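Local atomic coordinates of leucyl-trna synthetase (Plasmodium falciparum, PDB entry 5FOC), a protein that probably charges tRNA(Leu) with leucine at the expense of ATP and, through the editing domain that forms this chain, probably deacylates wrongly charged tRNA. Residues A[12-17]-A[118-123]; A[17-22]-A[110-115]; A[149-154]-A[180-185]; A[226-231]-A[238-243]. The protein carries 2 engineered substitutions. One frame throughout, in Å; residues are numbered along the deposited sequence.

Interaction 1. Residues A[12-17]-A[118-123]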
# COMPACT_ATOMS: atom_id res chain seq x y z
N LYS A 12 4.80 -2.78 -5.23
CA LYS A 12 5.66 -3.07 -4.08
C LYS A 12 6.05 -1.78 -3.39
O LYS A 12 6.70 -0.95 -3.99
CB LYS A 12 6.87 -3.85 -4.49
CG LYS A 12 6.55 -5.28 -4.88
CD LYS A 12 7.71 -5.97 -5.53
CE LYS A 12 7.45 -7.40 -5.95
NZ LYS A 12 8.64 -7.90 -6.65
N ILE A 13 5.56 -1.60 -2.19
CA ILE A 13 5.82 -0.41 -1.40
C ILE A 13 6.79 -0.83 -0.28
O ILE A 13 6.41 -1.40 0.71
CB ILE A 13 4.52 0.25 -0.86
CG1 ILE A 13 3.64 0.75 -2.00
CG2 ILE A 13 4.83 1.41 0.06
CD1 ILE A 13 2.29 1.28 -1.55
N PHE A 14 8.07 -0.48 -0.48
CA PHE A 14 9.11 -0.96 0.41
C PHE A 14 9.17 -0.04 1.64
O PHE A 14 8.91 1.16 1.54
CB PHE A 14 10.47 -0.86 -0.31
CG PHE A 14 10.59 -1.76 -1.51
CD1 PHE A 14 10.97 -3.09 -1.38
CD2 PHE A 14 10.31 -1.28 -2.78
CE1 PHE A 14 11.03 -3.92 -2.49
CE2 PHE A 14 10.38 -2.11 -3.90
CZ PHE A 14 10.72 -3.43 -3.75
N VAL A 15 9.47 -0.64 2.77
CA VAL A 15 9.75 0.11 4.01
C VAL A 15 11.22 0.57 4.05
O VAL A 15 12.12 -0.21 3.83
CB VAL A 15 9.45 -0.78 5.23
CG1 VAL A 15 9.95 -0.19 6.54
CG2 VAL A 15 7.94 -1.10 5.30
N SER A 16 11.38 1.88 4.28
CA SER A 16 12.71 2.53 4.41
C SER A 16 13.40 2.13 5.72
O SER A 16 14.51 1.63 5.69
CB SER A 16 12.59 4.07 4.31
OG SER A 16 11.81 4.49 3.19
N ASN A 17 12.72 2.30 6.84
CA ASN A 17 13.34 1.98 8.16
C ASN A 17 12.86 0.68 8.71
O ASN A 17 11.98 0.61 9.58
CB ASN A 17 13.16 3.11 9.18
CG ASN A 17 14.16 3.00 10.38
OD1 ASN A 17 14.53 1.91 10.88
ND2 ASN A 17 14.58 4.15 10.86
N ASP A 118 17.60 -10.65 5.87
CA ASP A 118 17.12 -11.87 5.25
C ASP A 118 15.99 -11.55 4.25
O ASP A 118 15.96 -12.14 3.15
CB ASP A 118 16.57 -12.87 6.30
CG ASP A 118 17.63 -13.47 7.24
OD1 ASP A 118 18.85 -13.32 7.00
OD2 ASP A 118 17.23 -14.12 8.26
N LYS A 119 15.07 -10.66 4.62
CA LYS A 119 13.81 -10.45 3.84
C LYS A 119 13.65 -8.95 3.52
O LYS A 119 14.18 -8.08 4.28
CB LYS A 119 12.58 -10.90 4.65
CG LYS A 119 12.57 -12.31 5.15
CD LYS A 119 12.91 -13.34 4.10
CE LYS A 119 12.90 -14.75 4.63
NZ LYS A 119 13.16 -15.72 3.52
N LYS A 120 12.93 -8.64 2.44
CA LYS A 120 12.46 -7.29 2.15
C LYS A 120 11.08 -7.14 2.78
O LYS A 120 10.29 -8.09 2.79
CB LYS A 120 12.40 -7.01 0.66
CG LYS A 120 13.71 -7.12 -0.08
CD LYS A 120 13.59 -6.44 -1.43
CE LYS A 120 14.79 -6.63 -2.34
NZ LYS A 120 14.53 -5.89 -3.61
N VAL A 121 10.79 -5.98 3.34
CA VAL A 121 9.49 -5.72 3.96
C VAL A 121 8.69 -4.85 3.01
O VAL A 121 9.08 -3.75 2.69
CB VAL A 121 9.57 -5.04 5.33
CG1 VAL A 121 8.16 -4.81 5.88
CG2 VAL A 121 10.46 -5.82 6.31
N ILE A 122 7.53 -5.38 2.53
CA ILE A 122 6.85 -4.74 1.44
C ILE A 122 5.35 -4.65 1.75
O ILE A 122 4.72 -5.73 1.99
CB ILE A 122 7.06 -5.51 0.10
CG1 ILE A 122 8.52 -5.52 -0.33
CG2 ILE A 122 6.14 -4.96 -1.00
CD1 ILE A 122 8.85 -6.51 -1.40
N PHE A 123 4.80 -3.44 1.76
CA PHE A 123 3.34 -3.21 1.75
C PHE A 123 2.89 -3.41 0.30
O PHE A 123 3.45 -2.94 -0.63
CB PHE A 123 2.98 -1.80 2.26
CG PHE A 123 3.12 -1.62 3.74
CD1 PHE A 123 4.38 -1.41 4.31
CD2 PHE A 123 2.03 -1.64 4.58
CE1 PHE A 123 4.48 -1.22 5.70
CE2 PHE A 123 2.14 -1.48 5.93
CZ PHE A 123 3.37 -1.24 6.50
O HOH W 1 12.31 -3.45 2.79
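Ile13 and Phe123 face each other as an antiparallel hydrogen-bonded pair. Ile13 N donates to Phe123 O at 2.9 Å, and Phe123 N donates back to Ile13 O at 2.8 Å. A third bond runs from Val15 N to Val121 O, 3.1 Å long. It is the straightest of the three, with 165° at the hydrogen. Between these bonds, Phe14 and Ile122 form a non-hydrogen-bonded pair.

The face that carries Ile13 and Phe123 is closely packed. Val15 adds CG2, which comes to the edge of the Phe123 ring, in its plane, 3.5 Å from CE1. CG2 stands beside the valine backbone N, while CG1 is anti to it (chi1 169°). Phe21 of helix 18-35 packs on Val15, Val121 and Phe123, and Phe223 meets the Phe123 ring edge to face.

On the other face, Phe14 and Ile122 are also buried. They lie side by side and point the same way, with Ile122 CD1 3.6 Å from Phe14 CE1. The Phe14 ring also meets that of Tyr229. The looser side begins at Lys120, which is exposed. Its extended chain passes the phenylalanine, with CD 3.7 Å from Phe14 CE1. Beyond Val15 a water accepts from Val121 N at 3.0 Å and gives a weak bond to Val15 O, bridging the backbones where direct bonds stop.

Strand segments 12-15 and 120-123 run at 128° to each other. Such strongly twisted antiparallel pairing is consistent with the curled, barrel-like sheet of the editing domain of leucyl-tRNA synthetase and its class I relatives.

Interaction 2. Residues A[17-22]-A[110-115]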
# COMPACT_ATOMS: atom_id res chain seq x y z
N ASN A 17 12.72 2.30 6.84
CA ASN A 17 13.34 1.98 8.16
C ASN A 17 12.86 0.68 8.71
O ASN A 17 11.98 0.61 9.58
CB ASN A 17 13.16 3.11 9.18
CG ASN A 17 14.16 3.00 10.38
OD1 ASN A 17 14.53 1.91 10.88
ND2 ASN A 17 14.58 4.15 10.86
N VAL A 18 13.51 -0.35 8.23
CA VAL A 18 13.22 -1.71 8.63
C VAL A 18 13.51 -2.02 10.07
O VAL A 18 12.83 -2.79 10.69
CB VAL A 18 13.79 -2.77 7.64
CG1 VAL A 18 13.04 -2.71 6.28
CG2 VAL A 18 15.30 -2.72 7.49
N LYS A 19 14.51 -1.35 10.69
CA LYS A 19 14.67 -1.55 12.11
C LYS A 19 13.52 -1.02 12.95
O LYS A 19 13.16 -1.62 13.93
CB LYS A 19 15.99 -0.83 12.57
CG LYS A 19 17.20 -1.55 12.03
CD LYS A 19 18.53 -0.81 12.37
CE LYS A 19 19.72 -1.52 11.74
NZ LYS A 19 21.01 -0.90 12.24
N ASP A 20 12.92 0.11 12.56
CA ASP A 20 11.69 0.58 13.24
C ASP A 20 10.49 -0.39 12.99
O ASP A 20 9.68 -0.64 13.89
CB ASP A 20 11.29 1.98 12.77
CG ASP A 20 12.23 3.07 13.26
OD1 ASP A 20 12.99 2.89 14.26
OD2 ASP A 20 12.19 4.15 12.63
N PHE A 21 10.45 -0.95 11.77
CA PHE A 21 9.45 -1.97 11.49
C PHE A 21 9.62 -3.19 12.43
O PHE A 21 8.65 -3.71 12.96
CB PHE A 21 9.51 -2.40 10.01
CG PHE A 21 8.34 -3.33 9.58
CD1 PHE A 21 8.41 -4.70 9.76
CD2 PHE A 21 7.22 -2.78 9.04
CE1 PHE A 21 7.30 -5.52 9.41
CE2 PHE A 21 6.13 -3.60 8.65
CZ PHE A 21 6.20 -4.96 8.82
N TYR A 22 10.86 -3.66 12.60
CA TYR A 22 11.14 -4.73 13.57
C TYR A 22 10.66 -4.39 15.01
O TYR A 22 10.17 -5.25 15.71
CB TYR A 22 12.66 -4.98 13.58
CG TYR A 22 13.15 -5.99 14.57
CD1 TYR A 22 12.58 -7.26 14.69
CD2 TYR A 22 14.28 -5.70 15.40
CE1 TYR A 22 13.06 -8.17 15.60
CE2 TYR A 22 14.75 -6.62 16.28
CZ TYR A 22 14.17 -7.84 16.41
OH TYR A 22 14.64 -8.78 17.29
N TRP A 110 11.99 -13.99 14.71
CA TRP A 110 11.94 -12.96 15.77
C TRP A 110 13.34 -12.44 16.04
O TRP A 110 13.93 -12.73 17.07
CB TRP A 110 11.27 -13.49 17.03
CG TRP A 110 9.80 -13.92 16.80
CD1 TRP A 110 9.08 -13.92 15.62
CD2 TRP A 110 8.90 -14.40 17.80
NE1 TRP A 110 7.79 -14.40 15.83
CE2 TRP A 110 7.66 -14.71 17.15
CE3 TRP A 110 9.03 -14.64 19.17
CZ2 TRP A 110 6.57 -15.17 17.86
CZ3 TRP A 110 7.95 -15.14 19.85
CH2 TRP A 110 6.72 -15.39 19.19
N ASN A 111 13.88 -11.77 15.06
CA ASN A 111 15.34 -11.49 15.01
C ASN A 111 15.50 -10.30 14.13
O ASN A 111 14.98 -10.24 13.04
CB ASN A 111 16.05 -12.72 14.41
CG ASN A 111 17.54 -12.71 14.59
OD1 ASN A 111 18.21 -11.75 14.25
ND2 ASN A 111 18.07 -13.82 15.03
N GLU A 112 16.32 -9.32 14.53
CA GLU A 112 16.53 -8.17 13.66
C GLU A 112 17.01 -8.55 12.26
O GLU A 112 16.63 -7.88 11.28
CB GLU A 112 17.62 -7.25 14.29
CG GLU A 112 17.67 -5.88 13.66
CD GLU A 112 19.00 -5.17 13.96
OE1 GLU A 112 20.03 -5.70 13.50
OE2 GLU A 112 19.00 -4.13 14.65
N ASP A 113 17.85 -9.58 12.15
CA ASP A 113 18.44 -10.03 10.87
C ASP A 113 17.32 -10.40 9.87
O ASP A 113 17.47 -10.21 8.69
CB ASP A 113 19.33 -11.27 11.04
CG ASP A 113 20.72 -10.98 11.61
OD1 ASP A 113 21.16 -9.82 11.62
OD2 ASP A 113 21.36 -11.98 12.01
N PHE A 114 16.23 -10.93 10.39
CA PHE A 114 15.14 -11.31 9.49
C PHE A 114 14.60 -10.13 8.70
O PHE A 114 14.29 -10.28 7.51
CB PHE A 114 14.03 -11.96 10.27
CG PHE A 114 13.10 -12.79 9.44
CD1 PHE A 114 13.53 -13.98 8.89
CD2 PHE A 114 11.81 -12.40 9.26
CE1 PHE A 114 12.68 -14.82 8.18
CE2 PHE A 114 10.94 -13.20 8.51
CZ PHE A 114 11.39 -14.40 7.97
N PHE A 115 14.46 -8.98 9.34
CA PHE A 115 13.91 -7.77 8.74
C PHE A 115 14.95 -6.89 8.06
O PHE A 115 14.57 -6.11 7.17
CB PHE A 115 13.17 -6.98 9.79
CG PHE A 115 12.10 -7.77 10.46
CD1 PHE A 115 12.39 -8.64 11.51
CD2 PHE A 115 10.80 -7.69 9.99
CE1 PHE A 115 11.38 -9.42 12.08
CE2 PHE A 115 9.79 -8.46 10.57
CZ PHE A 115 10.06 -9.33 11.59
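Val18 and Phe115 mark the closest backbone approach, with CA atoms 6.1 Å apart, where the first turns of helices 18-35 and 112-118 meet. Phe115 O is touched by the Val18 side chain, whose CB lies 3.5 Å from it.

Tyr22 carries most of the contact. Its CG is anti to the backbone N (chi1 177°), and the ring reaches across to the start of the other helix. Glu112 lies over one face of that ring. Its CA is 3.6 Å from the ring centroid and 15° off the normal, a CH-pi contact. Glu112 N also sits over the face, 3.2 Å from Tyr22 CZ, and makes no hydrogen bond with the hydroxyl.

Phe115 packs against two aromatic side chains. Its CD1 is 3.5 Å from Tyr22 CD1, with the two ring planes inclined by 33°. Its CD2 comes to the edge of the Phe21 ring, 3.8 Å from Phe21 CD1. Tyr22 CA lies over one face of the Phe115 ring.

At the exposed border Lys19 crosses Glu112. Lys19 NZ stays 4.5 Å from Glu112 OE2, too far for a salt bridge. Both helix starts are N-capped by asparagine. Asn17 OD1 accepts from Asp20 N at 2.9 Å, and Asn111 OD1 accepts from Asp113 N.

The helix pair rests on the sheet. Phe21 and Phe115 both press on Val121 of strand 120-127. Phe114 and Phe115 reach Ile182 of strand 181-185, and Trp110 packs farther along helix 18-35 on Met26, Ile29 and Gln33.

Interaction 3. Residues A[149-154]-A[180-185]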
# COMPACT_ATOMS: atom_id res chain seq x y z
N LEU A 149 0.89 -9.96 8.12
CA LEU A 149 2.25 -10.10 7.60
C LEU A 149 2.42 -11.57 7.22
O LEU A 149 2.19 -12.43 8.06
CB LEU A 149 3.33 -9.72 8.68
CG LEU A 149 3.49 -8.23 8.87
CD1 LEU A 149 2.28 -7.50 9.39
CD2 LEU A 149 4.63 -8.08 9.87
N THR A 150 2.86 -11.80 5.98
CA THR A 150 3.06 -13.13 5.43
C THR A 150 4.17 -13.12 4.36
O THR A 150 4.39 -12.10 3.66
CB THR A 150 1.75 -13.67 4.80
OG1 THR A 150 1.90 -15.07 4.66
CG2 THR A 150 1.48 -13.04 3.49
N LEU A 151 4.88 -14.23 4.26
CA LEU A 151 6.02 -14.36 3.37
C LEU A 151 5.57 -14.71 1.96
O LEU A 151 4.60 -15.49 1.82
CB LEU A 151 7.00 -15.41 3.91
CG LEU A 151 7.89 -15.06 5.14
CD1 LEU A 151 8.46 -16.32 5.75
CD2 LEU A 151 8.96 -14.13 4.63
N GLY A 152 6.17 -14.13 0.94
CA GLY A 152 5.77 -14.45 -0.43
C GLY A 152 6.89 -14.28 -1.40
O GLY A 152 8.05 -13.91 -1.03
N PHE A 153 6.55 -14.50 -2.65
CA PHE A 153 7.51 -14.54 -3.73
C PHE A 153 7.69 -13.17 -4.36
O PHE A 153 6.75 -12.35 -4.42
CB PHE A 153 7.02 -15.51 -4.80
CG PHE A 153 6.75 -16.91 -4.29
CD1 PHE A 153 7.81 -17.75 -3.99
CD2 PHE A 153 5.46 -17.39 -4.12
CE1 PHE A 153 7.63 -19.02 -3.50
CE2 PHE A 153 5.24 -18.69 -3.65
CZ PHE A 153 6.33 -19.51 -3.34
N ASP A 154 8.90 -12.96 -4.89
CA ASP A 154 9.24 -11.72 -5.56
C ASP A 154 8.68 -11.66 -6.96
O ASP A 154 8.41 -10.57 -7.47
CB ASP A 154 10.76 -11.50 -5.60
CG ASP A 154 11.15 -10.06 -5.89
OD1 ASP A 154 10.75 -9.15 -5.10
OD2 ASP A 154 11.83 -9.83 -6.91
N PRO A 180 11.29 -14.47 -0.41
CA PRO A 180 12.24 -13.41 0.08
C PRO A 180 11.59 -12.19 0.66
O PRO A 180 12.29 -11.32 1.19
CB PRO A 180 12.98 -13.02 -1.19
CG PRO A 180 11.96 -13.23 -2.26
CD PRO A 180 11.29 -14.52 -1.89
N ASN A 181 10.27 -12.04 0.54
CA ASN A 181 9.57 -10.81 0.92
C ASN A 181 8.57 -11.05 2.02
O ASN A 181 7.84 -12.07 1.99
CB ASN A 181 8.82 -10.22 -0.31
CG ASN A 181 9.76 -9.90 -1.46
OD1 ASN A 181 10.96 -9.72 -1.24
ND2 ASN A 181 9.24 -9.84 -2.67
N ILE A 182 8.55 -10.15 3.01
CA ILE A 182 7.50 -10.07 3.98
C ILE A 182 6.48 -9.12 3.40
O ILE A 182 6.73 -7.95 3.32
CB ILE A 182 7.97 -9.57 5.35
CG1 ILE A 182 8.94 -10.57 5.95
CG2 ILE A 182 6.80 -9.36 6.28
CD1 ILE A 182 9.83 -10.00 7.01
N TYR A 183 5.28 -9.63 3.03
CA TYR A 183 4.20 -8.77 2.60
C TYR A 183 3.23 -8.38 3.68
O TYR A 183 2.94 -9.17 4.56
CB TYR A 183 3.43 -9.46 1.46
CG TYR A 183 4.19 -9.62 0.17
CD1 TYR A 183 4.86 -8.53 -0.43
CD2 TYR A 183 4.32 -10.87 -0.47
CE1 TYR A 183 5.55 -8.67 -1.63
CE2 TYR A 183 5.03 -11.02 -1.66
CZ TYR A 183 5.64 -9.91 -2.26
OH TYR A 183 6.37 -9.95 -3.41
N VAL A 184 2.78 -7.12 3.64
CA VAL A 184 1.76 -6.62 4.52
C VAL A 184 0.51 -6.39 3.66
O VAL A 184 0.56 -5.68 2.63
CB VAL A 184 2.12 -5.27 5.18
CG1 VAL A 184 1.10 -4.91 6.22
CG2 VAL A 184 3.52 -5.36 5.84
N CYS A 185 -0.61 -6.93 4.12
CA CYS A 185 -1.87 -6.90 3.31
C CYS A 185 -3.05 -7.26 4.19
O CYS A 185 -2.92 -7.82 5.26
CB CYS A 185 -1.74 -7.86 2.16
SG CYS A 185 -1.42 -9.58 2.63
O HOH W 2 12.85 -9.75 -3.20
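Tyr183 and Thr150 exchange two backbone hydrogen bonds, the shorter from Tyr183 N to Thr150 O at 2.7 Å. Gly152 and Asn181 form the next antiparallel hydrogen-bonded pair, again with two backbone bonds. The backbone polar groups facing across these two pairs are therefore matched.

Side chains of strand 181-185 add a second network, to the residues just past strand 146-152. The Tyr183 hydroxyl donates to Phe153 O at 2.6 Å, from above the carbonyl plane. It also accepts from Asn181 ND2 at 3.0 Å. The same ND2 donates to Asp154 OD1 at 2.9 Å, in an almost straight bond of 171° that uses the anti lone pair of the carboxylate oxygen. Both partners of ND2 lie in the amide plane, so both of its hydrogens are used. Asn181 CG is anti to the carbonyl carbon (chi1 -59°), beside the backbone N. Asn181 CB lies over one face of the Tyr183 ring. Asn181 OD1 accepts from a water at 2.7 Å. That water gives a weak bond to Asp154 OD1, which also takes a salt bridge from Lys12. Thr150 OG1 is bonded to Phe213 O.

Gly152 leaves room for the tyrosine, whose CE2 lies 3.7 Å from Gly152 CA. The opposite face is apolar. There Leu149 lies beside Val184, and Leu151 CD2 meets Ile182 CG1 at 3.8 Å.

This pair belongs to the mixed sheet of the editing domain, with strand 120-127 parallel on the other side of 181-185. The amide is gripped at both ends, which fixes its rotation. With Lys12 and the amide N-H close by, the Asp154 carboxylate would be expected to stay ionised. The chemistry ties down the chain just past strand 146-152.

Interaction 4. Residues A[226-231]-A[238-243]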
# COMPACT_ATOMS: atom_id res chain seq x y z
N LEU A 226 5.52 5.51 9.36
CA LEU A 226 6.59 4.79 8.71
C LEU A 226 6.88 5.36 7.35
O LEU A 226 5.97 5.74 6.59
CB LEU A 226 6.29 3.31 8.51
CG LEU A 226 6.44 2.29 9.61
CD1 LEU A 226 6.17 0.89 9.06
CD2 LEU A 226 7.86 2.33 10.12
N GLU A 227 8.15 5.38 7.00
CA GLU A 227 8.58 5.88 5.70
C GLU A 227 8.62 4.69 4.74
O GLU A 227 9.17 3.63 5.03
CB GLU A 227 9.99 6.57 5.87
CG GLU A 227 10.42 7.25 4.57
CD GLU A 227 11.83 7.83 4.63
OE1 GLU A 227 12.61 7.30 5.42
OE2 GLU A 227 12.13 8.74 3.85
N THR A 228 7.95 4.88 3.58
CA THR A 228 7.97 3.88 2.49
C THR A 228 8.45 4.49 1.16
O THR A 228 8.52 5.72 1.00
CB THR A 228 6.58 3.19 2.31
OG1 THR A 228 5.68 4.17 1.83
CG2 THR A 228 6.10 2.59 3.64
N TYR A 229 8.72 3.62 0.18
CA TYR A 229 9.04 4.08 -1.15
C TYR A 229 8.69 2.97 -2.15
O TYR A 229 8.56 1.81 -1.76
CB TYR A 229 10.52 4.57 -1.26
CG TYR A 229 11.49 3.45 -1.14
CD1 TYR A 229 11.81 2.92 0.11
CD2 TYR A 229 12.03 2.84 -2.27
CE1 TYR A 229 12.69 1.85 0.23
CE2 TYR A 229 12.87 1.73 -2.16
CZ TYR A 229 13.22 1.26 -0.90
OH TYR A 229 14.08 0.17 -0.81
N THR A 230 8.61 3.36 -3.41
CA THR A 230 8.51 2.38 -4.51
C THR A 230 9.65 2.61 -5.49
O THR A 230 10.37 3.66 -5.37
CB THR A 230 7.19 2.53 -5.31
OG1 THR A 230 7.27 3.67 -6.17
CG2 THR A 230 5.97 2.59 -4.39
N ASN A 231 9.87 1.73 -6.46
CA ASN A 231 10.89 1.97 -7.48
C ASN A 231 10.39 2.81 -8.66
O ASN A 231 11.11 3.00 -9.65
CB ASN A 231 11.50 0.65 -7.96
CG ASN A 231 12.34 -0.02 -6.89
OD1 ASN A 231 13.07 0.65 -6.14
ND2 ASN A 231 12.27 -1.32 -6.82
N LEU A 238 7.71 8.36 1.36
CA LEU A 238 6.27 8.22 1.29
C LEU A 238 5.73 7.73 2.61
O LEU A 238 5.65 6.51 2.88
CB LEU A 238 5.94 7.23 0.18
CG LEU A 238 6.66 7.40 -1.13
CD1 LEU A 238 6.17 6.34 -2.17
CD2 LEU A 238 6.45 8.77 -1.69
N TYR A 239 5.39 8.66 3.48
CA TYR A 239 4.99 8.29 4.81
C TYR A 239 3.65 7.59 4.73
O TYR A 239 2.81 7.96 3.87
CB TYR A 239 4.94 9.52 5.72
CG TYR A 239 6.30 10.20 5.78
CD1 TYR A 239 7.38 9.56 6.33
CD2 TYR A 239 6.48 11.43 5.19
CE1 TYR A 239 8.63 10.20 6.33
CE2 TYR A 239 7.72 12.08 5.23
CZ TYR A 239 8.77 11.42 5.76
OH TYR A 239 10.01 12.08 5.78
N ILE A 240 3.46 6.68 5.67
CA ILE A 240 2.13 6.03 5.82
C ILE A 240 1.19 6.98 6.53
O ILE A 240 1.46 7.42 7.67
CB ILE A 240 2.20 4.68 6.51
CG1 ILE A 240 3.01 3.73 5.68
CG2 ILE A 240 0.79 4.10 6.70
CD1 ILE A 240 3.26 2.35 6.22
N LEU A 241 0.01 7.25 5.93
CA LEU A 241 -1.00 8.09 6.50
C LEU A 241 -2.33 7.35 6.65
O LEU A 241 -2.55 6.42 5.90
CB LEU A 241 -1.23 9.31 5.62
CG LEU A 241 -0.12 10.32 5.35
CD1 LEU A 241 -0.66 11.43 4.48
CD2 LEU A 241 0.38 10.88 6.66
N PRO A 242 -3.15 7.76 7.61
CA PRO A 242 -4.43 7.07 7.83
C PRO A 242 -5.56 7.53 6.91
O PRO A 242 -5.78 8.71 6.75
CB PRO A 242 -4.74 7.40 9.28
CG PRO A 242 -4.19 8.78 9.44
CD PRO A 242 -2.90 8.78 8.65
N MET A 243 -6.28 6.55 6.34
CA MET A 243 -7.45 6.82 5.51
C MET A 243 -8.52 5.83 5.96
O MET A 243 -8.42 4.64 5.67
CB MET A 243 -7.10 6.69 4.05
CG MET A 243 -8.29 6.87 3.08
SD MET A 243 -7.86 6.59 1.34
CE MET A 243 -7.83 8.23 0.65
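Thr228 and Leu238 form an antiparallel hydrogen-bonded pair with an extra bond. Leu238 O accepts twice from the same residue. Thr228 N approaches from above the carbonyl plane at 2.9 Å. Thr228 OG1 comes in the plane, on a lone pair, at 2.6 Å. OG1 stands between the threonine N and carbonyl carbon (chi1 67°), and it is also bonded to Thr139 OG1. In return, Leu238 N donates to Thr228 O. Ile240 N donates to Leu226 O at 2.8 Å, nearly in line with the C=O. Tyr239 CA adds a CA-H...O contact to Leu226 O.

The apolar contacts gather at Ile240 CD1. It touches Thr228 CG2 at 3.8 Å, the two side chains crossing at about a right angle, and it also meets Leu226 CB. Separately, Leu238 CD1 reaches Tyr229 CA at 3.8 Å.

The other face holds Glu227 and Tyr239. The aliphatic part of the glutamate does the touching, with CG 3.9 Å from Tyr239 CE1. Carboxylate and ring planes are 18° apart.

Together the strands make a beta hairpin in the large mixed sheet of the editing domain, with strand 7-15 beside 227-229 and strand 138-141 beside 238-242.

How the interactions relate
Interactions 1, 3 and 4 are buried strand pairings of one mixed sheet. Interaction 2 is a partly buried helix contact nearer the surface. Strands 120-127 and 181-185 run side by side and join interaction 1 to interaction 3. Strands 7-15 and 227-229 join interaction 1 to interaction 4. Interactions 3 and 4 do not touch, and their centres are about 17 Å apart. Interaction 2 has no hydrogen bond across its segments and relies on aromatic packing. Phe21 reaches all three sheet contacts, at Val121, Leu149 and Leu226. Side chains add cross-strand hydrogen bonds in interactions 3 and 4, whereas the hydrogen bonds across interaction 1 are all between backbone atoms.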